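Long-range contacts in protein MJ1225 (PDB 3KH5), which binds AMP and ADP, mostly in pockets formed by its CBS motifs, and is probably an archaeal homologue of the gamma subunit of AMP-activated protein kinase: residues Arg156-Ala161 / Leu264-Ile269; Gly188-Ile193 / Val233-Glu238; Leu38-Ala43 / Gly50-Met55. All coordinates share one frame; numbering follows the deposited sequence.

How the contacts relate
Contacts 1 and 2 are related pieces of one CBS pair, with centres 8 Å apart. In each, a loop before a helix packs on a bulged strand of the partner motif and reads an adenine: ADP of chain E in contact 1, AMP in contact 2. They also touch. Lys267 NZ and Glu238 OE1 form a salt bridge of 2.9 Å, and Leu190 N probably hydrogen-bonds to Leu264 O at 2.9 Å. Contact 2 is nested in the chain loop that contact 1 closes. Contact 3 is a hairpin of the first CBS motif, across the chain's centre, with its centre about 31 Å from that of contact 1, and it serves a different ADP.

Contact 1: residues Arg156-Ala161 / Leu264-Ile269. With ADP (adenosine-5'-diphosphate), chain E.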
loop_
_atom_site.group_PDB
_atom_site.type_symbol
_atom_site.label_atom_id
_atom_site.label_comp_id
_atom_site.label_asym_id
_atom_site.label_seq_id
_atom_site.Cartn_x
_atom_site.Cartn_y
_atom_site.Cartn_z
ATOM N N ARG A 156 -12.193 2.293 -14.931
ATOM C CA ARG A 156 -12.331 3.377 -15.886
ATOM C C ARG A 156 -12.307 4.762 -15.226
ATOM O O ARG A 156 -11.677 5.690 -15.748
ATOM C CB ARG A 156 -13.603 3.145 -16.741
ATOM C CG ARG A 156 -14.177 4.386 -17.436
ATOM C CD ARG A 156 -15.046 5.213 -16.486
ATOM N NE ARG A 156 -16.483 5.138 -16.790
ATOM C CZ ARG A 156 -17.422 4.677 -15.962
ATOM N NH1 ARG A 156 -17.104 4.224 -14.752
ATOM N NH2 ARG A 156 -18.693 4.659 -16.352
ATOM N N ASP A 157 -12.996 4.906 -14.095
ATOM C CA ASP A 157 -13.017 6.193 -13.396
ATOM C C ASP A 157 -11.810 6.288 -12.475
ATOM O O ASP A 157 -11.782 5.675 -11.405
ATOM C CB ASP A 157 -14.327 6.387 -12.619
ATOM C CG ASP A 157 -15.494 6.794 -13.520
ATOM O OD1 ASP A 157 -15.261 7.248 -14.682
ATOM O OD2 ASP A 157 -16.655 6.669 -13.055
ATOM N N VAL A 158 -10.813 7.053 -12.909
ATOM C CA VAL A 158 -9.538 7.148 -12.203
ATOM C C VAL A 158 -9.473 8.386 -11.315
ATOM O O VAL A 158 -9.756 9.504 -11.758
ATOM C CB VAL A 158 -8.331 7.164 -13.178
ATOM C CG1 VAL A 158 -7.032 6.848 -12.437
ATOM C CG2 VAL A 158 -8.538 6.178 -14.311
ATOM N N ILE A 159 -9.105 8.160 -10.058
ATOM C CA ILE A 159 -8.751 9.231 -9.135
ATOM C C ILE A 159 -7.264 9.538 -9.292
ATOM O O ILE A 159 -6.421 8.633 -9.333
ATOM C CB ILE A 159 -9.082 8.850 -7.678
ATOM C CG1 ILE A 159 -10.577 8.516 -7.525
ATOM C CG2 ILE A 159 -8.637 9.946 -6.709
ATOM C CD1 ILE A 159 -11.535 9.734 -7.489
ATOM N N VAL A 160 -6.958 10.825 -9.342
ATOM C CA VAL A 160 -5.738 11.301 -9.950
ATOM C C VAL A 160 -5.136 12.436 -9.102
ATOM O O VAL A 160 -5.855 13.098 -8.351
ATOM C CB VAL A 160 -6.099 11.712 -11.422
ATOM C CG1 VAL A 160 -5.446 13.081 -11.888
ATOM C CG2 VAL A 160 -5.811 10.578 -12.402
ATOM N N ALA A 161 -3.820 12.627 -9.186
ATOM C CA ALA A 161 -3.165 13.789 -8.581
ATOM C C ALA A 161 -2.629 14.679 -9.701
ATOM O O ALA A 161 -2.643 14.270 -10.862
ATOM C CB ALA A 161 -2.040 13.345 -7.658
ATOM N N LEU A 264 -0.841 9.185 -24.405
ATOM C CA LEU A 264 -0.677 9.221 -22.951
ATOM C C LEU A 264 -1.871 9.801 -22.216
ATOM O O LEU A 264 -1.753 10.219 -21.061
ATOM C CB LEU A 264 0.615 9.945 -22.546
ATOM C CG LEU A 264 1.897 9.313 -23.090
ATOM C CD1 LEU A 264 3.123 10.110 -22.660
ATOM C CD2 LEU A 264 2.031 7.847 -22.663
ATOM N N ARG A 265 -3.017 9.832 -22.885
ATOM C CA ARG A 265 -4.262 10.120 -22.198
ATOM C C ARG A 265 -4.643 8.900 -21.385
ATOM O O ARG A 265 -4.432 7.768 -21.820
ATOM C CB ARG A 265 -5.361 10.482 -23.193
ATOM C CG ARG A 265 -5.526 11.981 -23.330
ATOM C CD ARG A 265 -5.761 12.402 -24.774
ATOM N NE ARG A 265 -7.133 12.833 -25.047
ATOM C CZ ARG A 265 -7.732 13.887 -24.489
ATOM N NH1 ARG A 265 -7.108 14.635 -23.583
ATOM N NH2 ARG A 265 -8.980 14.182 -24.829
ATOM N N ILE A 266 -5.205 9.137 -20.205
ATOM C CA ILE A 266 -5.536 8.063 -19.270
ATOM C C ILE A 266 -6.863 7.420 -19.627
ATOM O O ILE A 266 -7.892 8.102 -19.706
ATOM C CB ILE A 266 -5.655 8.594 -17.823
ATOM C CG1 ILE A 266 -4.535 9.590 -17.515
ATOM C CG2 ILE A 266 -5.680 7.432 -16.811
ATOM C CD1 ILE A 266 -3.143 9.003 -17.606
ATOM N N LYS A 267 -6.837 6.105 -19.823
ATOM C CA LYS A 267 -8.052 5.344 -20.109
ATOM C C LYS A 267 -8.557 4.580 -18.891
ATOM O O LYS A 267 -9.677 4.052 -18.900
ATOM C CB LYS A 267 -7.813 4.361 -21.260
ATOM C CG LYS A 267 -7.159 4.961 -22.512
ATOM C CD LYS A 267 -7.931 6.158 -23.089
ATOM C CE LYS A 267 -9.374 5.817 -23.472
ATOM N NZ LYS A 267 -9.497 4.557 -24.288
ATOM N N GLY A 268 -7.733 4.511 -17.852
ATOM C CA GLY A 268 -8.059 3.712 -16.681
ATOM C C GLY A 268 -6.830 3.366 -15.873
ATOM O O GLY A 268 -5.769 3.975 -16.037
ATOM N N ILE A 269 -6.985 2.399 -14.981
ATOM C CA ILE A 269 -5.894 1.900 -14.160
ATOM C C ILE A 269 -6.239 0.441 -13.922
ATOM O O ILE A 269 -7.419 0.072 -13.901
ATOM C CB ILE A 269 -5.752 2.716 -12.831
ATOM C CG1 ILE A 269 -4.493 2.310 -12.046
ATOM C CG2 ILE A 269 -7.029 2.628 -11.974
ATOM C CD1 ILE A 269 -4.132 3.256 -10.897
HETATM P PB ADP E . -4.151 0.390 -4.808
HETATM O O1B ADP E . -2.988 -0.525 -4.943
HETATM O O2B ADP E . -3.885 1.850 -5.527
HETATM O O3B ADP E . -4.540 0.733 -3.275
HETATM P PA ADP E . -6.341 -1.466 -5.034
HETATM O O1A ADP E . -5.894 -2.807 -5.483
HETATM O O2A ADP E . -6.521 -1.327 -3.438
HETATM O O3A ADP E . -5.416 -0.242 -5.550
HETATM O "O5'" ADP E . -7.681 -1.033 -5.776
HETATM C "C5'" ADP E . -8.967 -1.636 -5.545
HETATM C "C4'" ADP E . -9.861 -1.211 -6.741
HETATM O "O4'" ADP E . -9.784 0.247 -6.858
HETATM C "C3'" ADP E . -9.372 -1.793 -8.081
HETATM O "O3'" ADP E . -10.498 -2.074 -8.919
HETATM C "C2'" ADP E . -8.527 -0.665 -8.681
HETATM O "O2'" ADP E . -8.539 -0.702 -10.119
HETATM C "C1'" ADP E . -9.225 0.600 -8.156
HETATM N N9 ADP E . -8.248 1.741 -8.050
HETATM C C8 ADP E . -6.996 1.696 -7.579
HETATM N N7 ADP E . -6.438 2.906 -7.657
HETATM C C5 ADP E . -7.331 3.733 -8.181
HETATM C C6 ADP E . -7.320 5.089 -8.495
HETATM N N6 ADP E . -6.239 5.836 -8.270
HETATM N N1 ADP E . -8.427 5.633 -9.028
HETATM C C2 ADP E . -9.508 4.895 -9.258
HETATM N N3 ADP E . -9.547 3.600 -8.967
HETATM C C4 ADP E . -8.479 2.993 -8.430
#
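Val158 carries this contact, wedging its two methyls between the strand that starts at Ile266 and the adenine of ADP. CG2 does most of the touching. It stands over the backbone of Gly268, 3.5 Å from Gly268 CA, and meets the CG2 methyl of Ile266 at 4.0 Å. The torsion explains the split: CG1 is anti to the backbone N (chi1 -163°), which turns it to the base and to Ile269 CG2, while CG2 lies beside the N and faces the strand. Arg156 comes alongside with its backbone, its CA close to Lys267 O; its guanidinium leads away from the strand, where NH1 forms a salt bridge with Asp157 OD2 (3.0 Å) by charge alone, the oxygen well out of the guanidinium plane. The contact joins the third and fourth CBS motifs, whose pseudo-twofold packing is the Bateman module. At Lys267 and Gly268 the strand has a classic beta bulge, both residues facing Val259. Gly268 has backbone angles that leave a beta carbon no space beside Lys267 O. With CG1 anti to the backbone N (chi1 -173°), Ile269 leaves CG2 between N and the carbonyl carbon, 3.8 Å from C4 of ADP. The hydrogen bonds to the base come from the loop backbone. Ile159 N donates to ADP N1 at 2.8 Å, a fairly straight bond (161°). ADP N6 donates back to Ile159 O at 3.0 Å. This pair of bonds matches the polar edge of adenine and fixes the rotation of the ring. Thr155, Arg180, Arg181, Thr271 and Asp274 make further hydrogen bonds to the nucleotide.

Contact 2: residues Gly188-Ile193 / Val233-Glu238; sequences GRLVGI and VITAKE. With AMP (adenosine monophosphate), chain C.
The backbones of Gly192 and Val233 approach to 6.0 Å between CA atoms, a loop passing over a strand without pairing with it. The strand belongs to the third CBS motif and the loop to the fourth, so the contact lies at the interface of a CBS pair. Val191 and Gly192 form a classic beta bulge, both facing Val184. Val233, on the loop, points its side chain at the strand. Its CG2 sits on the bulge, 3.5 Å from Gly192 C. Its CG1 is anti to the backbone N (chi1 -165°) and reaches both the base and Ile193, whose CB it meets at 3.9 Å. The side chains of Ile193 and Val233 cross at about a right angle. Leu190 reaches the loop with CD2, which touches Thr235 CG2 at 3.5 Å and lies near Val233 CB. Leu190 and Val233 also pack on Pro258 of strand 256-260. Ile193 continues to the nucleotide, its CD1 lying 3.8 Å from N7 of AMP. The next loop residue binds the adenine through its backbone. Ile234 N donates to AMP N1 at 2.8 Å, and AMP N6 donates to Ile234 O at 3.0 Å, an almost straight bond of 173°.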
loop_
_atom_site.group_PDB
_atom_site.type_symbol
_atom_site.label_atom_id
_atom_site.label_comp_id
_atom_site.label_asym_id
_atom_site.label_seq_id
_atom_site.Cartn_x
_atom_site.Cartn_y
_atom_site.Cartn_z
ATOM N N GLY A 188 -4.819 16.443 -19.031
ATOM C CA GLY A 188 -5.283 15.134 -19.530
ATOM C C GLY A 188 -4.244 14.049 -19.820
ATOM O O GLY A 188 -4.612 12.917 -20.149
ATOM N N ARG A 189 -2.957 14.384 -19.700
ATOM C CA ARG A 189 -1.846 13.457 -19.981
ATOM C C ARG A 189 -1.184 12.911 -18.715
ATOM O O ARG A 189 -0.971 13.661 -17.760
ATOM C CB ARG A 189 -0.759 14.171 -20.801
ATOM C CG ARG A 189 -0.823 13.969 -22.322
ATOM C CD ARG A 189 -2.030 14.719 -22.910
ATOM N NE ARG A 189 -2.168 14.441 -24.340
ATOM C CZ ARG A 189 -3.286 14.701 -25.030
ATOM N NH1 ARG A 189 -4.369 15.240 -24.420
ATOM N NH2 ARG A 189 -3.324 14.428 -26.333
ATOM N N LEU A 190 -0.838 11.620 -18.723
ATOM C CA LEU A 190 -0.049 11.012 -17.643
ATOM C C LEU A 190 1.353 11.603 -17.629
ATOM O O LEU A 190 2.043 11.598 -18.652
ATOM C CB LEU A 190 0.044 9.490 -17.815
ATOM C CG LEU A 190 0.735 8.682 -16.712
ATOM C CD1 LEU A 190 -0.112 8.608 -15.454
ATOM C CD2 LEU A 190 1.065 7.294 -17.198
ATOM N N VAL A 191 1.774 12.112 -16.476
ATOM C CA VAL A 191 3.079 12.764 -16.369
ATOM C C VAL A 191 3.929 12.158 -15.256
ATOM O O VAL A 191 5.101 12.510 -15.095
ATOM C CB VAL A 191 2.950 14.304 -16.201
ATOM C CG1 VAL A 191 2.522 14.958 -17.514
ATOM C CG2 VAL A 191 1.983 14.664 -15.083
ATOM N N GLY A 192 3.326 11.240 -14.505
ATOM C CA GLY A 192 4.000 10.547 -13.414
ATOM C C GLY A 192 3.086 9.640 -12.609
ATOM O O GLY A 192 1.916 9.454 -12.943
ATOM N N ILE A 193 3.640 9.064 -11.547
ATOM C CA ILE A 193 2.873 8.286 -10.577
ATOM C C ILE A 193 3.411 8.596 -9.175
ATOM O O ILE A 193 4.605 8.851 -9.000
ATOM C CB ILE A 193 2.919 6.759 -10.888
ATOM C CG1 ILE A 193 1.835 5.992 -10.108
ATOM C CG2 ILE A 193 4.325 6.179 -10.656
ATOM C CD1 ILE A 193 1.557 4.577 -10.628
ATOM N N VAL A 233 6.669 6.073 -15.891
ATOM C CA VAL A 233 5.699 5.137 -15.360
ATOM C C VAL A 233 5.599 3.919 -16.267
ATOM O O VAL A 233 5.631 4.044 -17.493
ATOM C CB VAL A 233 4.306 5.797 -15.233
ATOM C CG1 VAL A 233 3.391 4.955 -14.361
ATOM C CG2 VAL A 233 4.427 7.196 -14.656
ATOM N N ILE A 234 5.501 2.742 -15.655
ATOM C CA ILE A 234 5.165 1.522 -16.378
ATOM C C ILE A 234 3.648 1.506 -16.544
ATOM O O ILE A 234 2.904 1.517 -15.555
ATOM C CB ILE A 234 5.657 0.263 -15.631
ATOM C CG1 ILE A 234 7.187 0.281 -15.520
ATOM C CG2 ILE A 234 5.183 -1.006 -16.342
ATOM C CD1 ILE A 234 7.749 -0.607 -14.434
ATOM N N THR A 235 3.202 1.497 -17.799
ATOM C CA THR A 235 1.791 1.643 -18.146
ATOM C C THR A 235 1.262 0.406 -18.867
ATOM O O THR A 235 2.043 -0.410 -19.360
ATOM C CB THR A 235 1.569 2.871 -19.063
ATOM O OG1 THR A 235 2.267 2.682 -20.301
ATOM C CG2 THR A 235 2.066 4.142 -18.398
ATOM N N ALA A 236 -0.059 0.265 -18.915
ATOM C CA ALA A 236 -0.695 -0.722 -19.779
ATOM C C ALA A 236 -1.483 0.016 -20.857
ATOM O O ALA A 236 -1.605 1.243 -20.804
ATOM C CB ALA A 236 -1.602 -1.640 -18.969
ATOM N N LYS A 237 -1.988 -0.709 -21.847
ATOM C CA LYS A 237 -2.886 -0.116 -22.836
ATOM C C LYS A 237 -3.950 -1.130 -23.218
ATOM O O LYS A 237 -3.728 -2.337 -23.109
ATOM C CB LYS A 237 -2.126 0.413 -24.071
ATOM C CG LYS A 237 -1.263 -0.618 -24.812
ATOM C CD LYS A 237 -0.817 -0.139 -26.202
ATOM C CE LYS A 237 0.476 0.680 -26.168
ATOM N NZ LYS A 237 0.217 2.165 -26.085
ATOM N N GLU A 238 -5.111 -0.637 -23.643
ATOM C CA GLU A 238 -6.194 -1.506 -24.088
ATOM C C GLU A 238 -5.671 -2.461 -25.149
ATOM O O GLU A 238 -4.896 -2.062 -26.032
ATOM C CB GLU A 238 -7.376 -0.688 -24.614
ATOM C CG GLU A 238 -8.241 -0.095 -23.505
ATOM C CD GLU A 238 -9.421 0.703 -24.026
ATOM O OE1 GLU A 238 -9.201 1.745 -24.680
ATOM O OE2 GLU A 238 -10.573 0.295 -23.766
HETATM P P AMP C . 4.496 0.667 -4.290
HETATM O O1P AMP C . 5.067 -0.356 -3.377
HETATM O O2P AMP C . 3.482 1.647 -3.504
HETATM O O3P AMP C . 3.608 0.008 -5.476
HETATM O "O5'" AMP C . 5.592 1.616 -4.977
HETATM C "C5'" AMP C . 7.019 1.424 -4.829
HETATM C "C4'" AMP C . 7.764 2.310 -5.830
HETATM O "O4'" AMP C . 7.320 1.866 -7.144
HETATM C "C3'" AMP C . 7.265 3.754 -5.634
HETATM O "O3'" AMP C . 8.352 4.692 -5.780
HETATM C "C2'" AMP C . 6.265 3.934 -6.774
HETATM O "O2'" AMP C . 6.253 5.296 -7.215
HETATM C "C1'" AMP C . 6.832 3.012 -7.859
HETATM N N9 AMP C . 5.790 2.552 -8.823
HETATM C C8 AMP C . 4.608 2.003 -8.526
HETATM N N7 AMP C . 3.947 1.722 -9.649
HETATM C C5 AMP C . 4.716 2.096 -10.666
HETATM C C6 AMP C . 4.564 2.052 -12.043
HETATM N N6 AMP C . 3.451 1.555 -12.579
HETATM N N1 AMP C . 5.559 2.519 -12.820
HETATM C C2 AMP C . 6.675 3.017 -12.293
HETATM N N3 AMP C . 6.849 3.072 -10.979
HETATM C C4 AMP C . 5.891 2.620 -10.147
#

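Contact 3: residues Leu38-Ala43 / Gly50-Met55. With ADP (adenosine-5'-diphosphate), chain D.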
loop_
_atom_site.group_PDB
_atom_site.type_symbol
_atom_site.label_atom_id
_atom_site.label_comp_id
_atom_site.label_asym_id
_atom_site.label_seq_id
_atom_site.Cartn_x
_atom_site.Cartn_y
_atom_site.Cartn_z
ATOM N N LEU A 38 2.873 -4.319 8.070
ATOM C CA LEU A 38 3.389 -4.930 9.298
ATOM C C LEU A 38 2.313 -5.356 10.301
ATOM O O LEU A 38 1.662 -4.491 10.911
ATOM C CB LEU A 38 4.383 -3.988 9.997
ATOM C CG LEU A 38 5.604 -3.433 9.255
ATOM C CD1 LEU A 38 6.372 -2.474 10.154
ATOM C CD2 LEU A 38 6.518 -4.543 8.758
ATOM N N PRO A 39 2.129 -6.685 10.489
ATOM C CA PRO A 39 1.303 -7.183 11.589
ATOM C C PRO A 39 1.842 -6.715 12.930
ATOM O O PRO A 39 3.060 -6.662 13.136
ATOM C CB PRO A 39 1.440 -8.707 11.477
ATOM C CG PRO A 39 1.752 -8.950 10.055
ATOM C CD PRO A 39 2.615 -7.791 9.639
ATOM N N VAL A 40 0.924 -6.350 13.813
ATOM C CA VAL A 40 1.262 -5.990 15.172
ATOM C C VAL A 40 0.862 -7.182 16.042
ATOM O O VAL A 40 -0.286 -7.642 16.006
ATOM C CB VAL A 40 0.586 -4.667 15.605
ATOM C CG1 VAL A 40 1.068 -4.245 16.983
ATOM C CG2 VAL A 40 0.883 -3.557 14.593
ATOM N N VAL A 41 1.833 -7.707 16.782
ATOM C CA VAL A 41 1.637 -8.911 17.587
ATOM C C VAL A 41 2.039 -8.683 19.051
ATOM O O VAL A 41 2.852 -7.802 19.340
ATOM C CB VAL A 41 2.436 -10.119 17.012
ATOM C CG1 VAL A 41 1.970 -10.484 15.604
ATOM C CG2 VAL A 41 3.953 -9.879 17.062
ATOM N N ASN A 42 1.476 -9.466 19.970
ATOM C CA ASN A 42 1.975 -9.490 21.352
ATOM C C ASN A 42 3.355 -10.145 21.416
ATOM O O ASN A 42 3.634 -11.072 20.649
ATOM C CB ASN A 42 1.023 -10.256 22.267
ATOM C CG ASN A 42 -0.346 -9.620 22.361
ATOM O OD1 ASN A 42 -1.361 -10.315 22.396
ATOM N ND2 ASN A 42 -0.385 -8.293 22.406
ATOM N N ALA A 43 4.201 -9.691 22.349
ATOM C CA ALA A 43 5.620 -10.132 22.381
ATOM C C ALA A 43 6.041 -11.544 22.897
ATOM O O ALA A 43 6.967 -12.124 22.321
ATOM C CB ALA A 43 6.483 -9.047 23.066
ATOM N N GLY A 50 -3.128 -6.256 15.723
ATOM C CA GLY A 50 -3.231 -5.083 14.856
ATOM C C GLY A 50 -2.442 -5.243 13.576
ATOM O O GLY A 50 -1.805 -6.276 13.358
ATOM N N ILE A 51 -2.498 -4.223 12.725
ATOM C CA ILE A 51 -1.716 -4.169 11.492
ATOM C C ILE A 51 -1.470 -2.699 11.140
ATOM O O ILE A 51 -2.322 -1.844 11.394
ATOM C CB ILE A 51 -2.411 -4.944 10.332
ATOM C CG1 ILE A 51 -1.470 -5.115 9.129
ATOM C CG2 ILE A 51 -3.748 -4.294 9.939
ATOM C CD1 ILE A 51 -1.846 -6.268 8.203
ATOM N N ILE A 52 -0.298 -2.403 10.587
ATOM C CA ILE A 52 0.065 -1.034 10.229
ATOM C C ILE A 52 0.742 -1.047 8.866
ATOM O O ILE A 52 1.668 -1.832 8.633
ATOM C CB ILE A 52 0.966 -0.376 11.323
ATOM C CG1 ILE A 52 1.202 1.110 11.035
ATOM C CG2 ILE A 52 2.294 -1.129 11.509
ATOM C CD1 ILE A 52 0.218 2.026 11.761
ATOM N N THR A 53 0.248 -0.215 7.955
ATOM C CA THR A 53 0.798 -0.132 6.606
ATOM C C THR A 53 1.195 1.309 6.328
ATOM O O THR A 53 0.965 2.192 7.159
ATOM C CB THR A 53 -0.224 -0.563 5.532
ATOM O OG1 THR A 53 -1.225 0.453 5.393
ATOM C CG2 THR A 53 -0.887 -1.904 5.885
ATOM N N SER A 54 1.767 1.550 5.151
ATOM C CA SER A 54 2.177 2.897 4.757
ATOM C C SER A 54 0.994 3.852 4.639
ATOM O O SER A 54 1.155 5.061 4.799
ATOM C CB SER A 54 2.971 2.869 3.449
ATOM O OG SER A 54 2.246 2.231 2.417
ATOM N N MET A 55 -0.185 3.305 4.354
ATOM C CA MET A 55 -1.406 4.100 4.273
ATOM C C MET A 55 -1.808 4.675 5.619
ATOM O O MET A 55 -2.287 5.804 5.692
ATOM C CB MET A 55 -2.550 3.279 3.687
ATOM C CG MET A 55 -2.602 3.375 2.186
ATOM S SD MET A 55 -3.259 4.976 1.699
ATOM C CE MET A 55 -1.879 5.506 0.670
HETATM P PB ADP D . -4.223 -2.822 1.194
HETATM O O1B ADP D . -5.301 -2.445 0.236
HETATM O O2B ADP D . -2.769 -2.881 0.463
HETATM O O3B ADP D . -4.425 -4.274 1.880
HETATM P PA ADP D . -3.245 -0.554 2.155
HETATM O O1A ADP D . -3.803 0.714 1.635
HETATM O O2A ADP D . -1.889 -0.429 3.052
HETATM O O3A ADP D . -4.113 -1.849 2.438
HETATM O "O5'" ADP D . -3.942 -0.138 3.592
HETATM C "C5'" ADP D . -5.239 0.521 3.734
HETATM C "C4'" ADP D . -5.823 0.368 5.173
HETATM O "O4'" ADP D . -6.263 -1.019 5.329
HETATM C "C3'" ADP D . -4.835 0.655 6.324
HETATM O "O3'" ADP D . -5.528 1.357 7.364
HETATM C "C2'" ADP D . -4.416 -0.744 6.784
HETATM O "O2'" ADP D . -4.046 -0.774 8.173
HETATM C "C1'" ADP D . -5.698 -1.538 6.558
HETATM N N9 ADP D . -5.408 -2.992 6.382
HETATM C C8 ADP D . -4.521 -3.583 5.573
HETATM N N7 ADP D . -4.595 -4.911 5.731
HETATM C C5 ADP D . -5.530 -5.157 6.642
HETATM C C6 ADP D . -6.052 -6.309 7.217
HETATM N N6 ADP D . -5.601 -7.511 6.868
HETATM N N1 ADP D . -7.025 -6.187 8.137
HETATM C C2 ADP D . -7.491 -4.998 8.502
HETATM N N3 ADP D . -7.015 -3.882 7.973
HETATM C C4 ADP D . -6.043 -3.938 7.050
#
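The beta hairpin of the first CBS motif forms this contact, pairing strand 37-41 with strand 48-53, which leads into helix 54-63. The short segments run antiparallel at 149°. Leu38 and Ile52 are a hydrogen-bonded pair, with Leu38 N to Ile52 O at 2.8 Å and a return bond from Ile52 N to Leu38 O. Val40 N donates to Gly50 O at 2.8 Å. The return bond from Gly50 N to Val40 O is weak. Gly50 leaves room for Val40, whose CB would be crowded by a beta carbon there. Leu38, Val40 and Ile52 share one face. Ile52 CG2 meets Leu38 CB at 3.9 Å and Val40 CG2 a little farther off. On the other face Ile51 CG1, anti to the backbone N (chi1 -169°), comes 3.7 Å from Leu38 O. Its CG2 turns instead to the adenine, 3.7 Å from C4 of ADP. Pro39, on the same face, touches a second ADP. At the strand end Thr53 is the N-cap of the helix and its side chain accepts a weak bond from Met55 N. The same hydroxyl binds the alpha phosphate: Thr53 OG1 donates to ADP O2A at 2.6 Å.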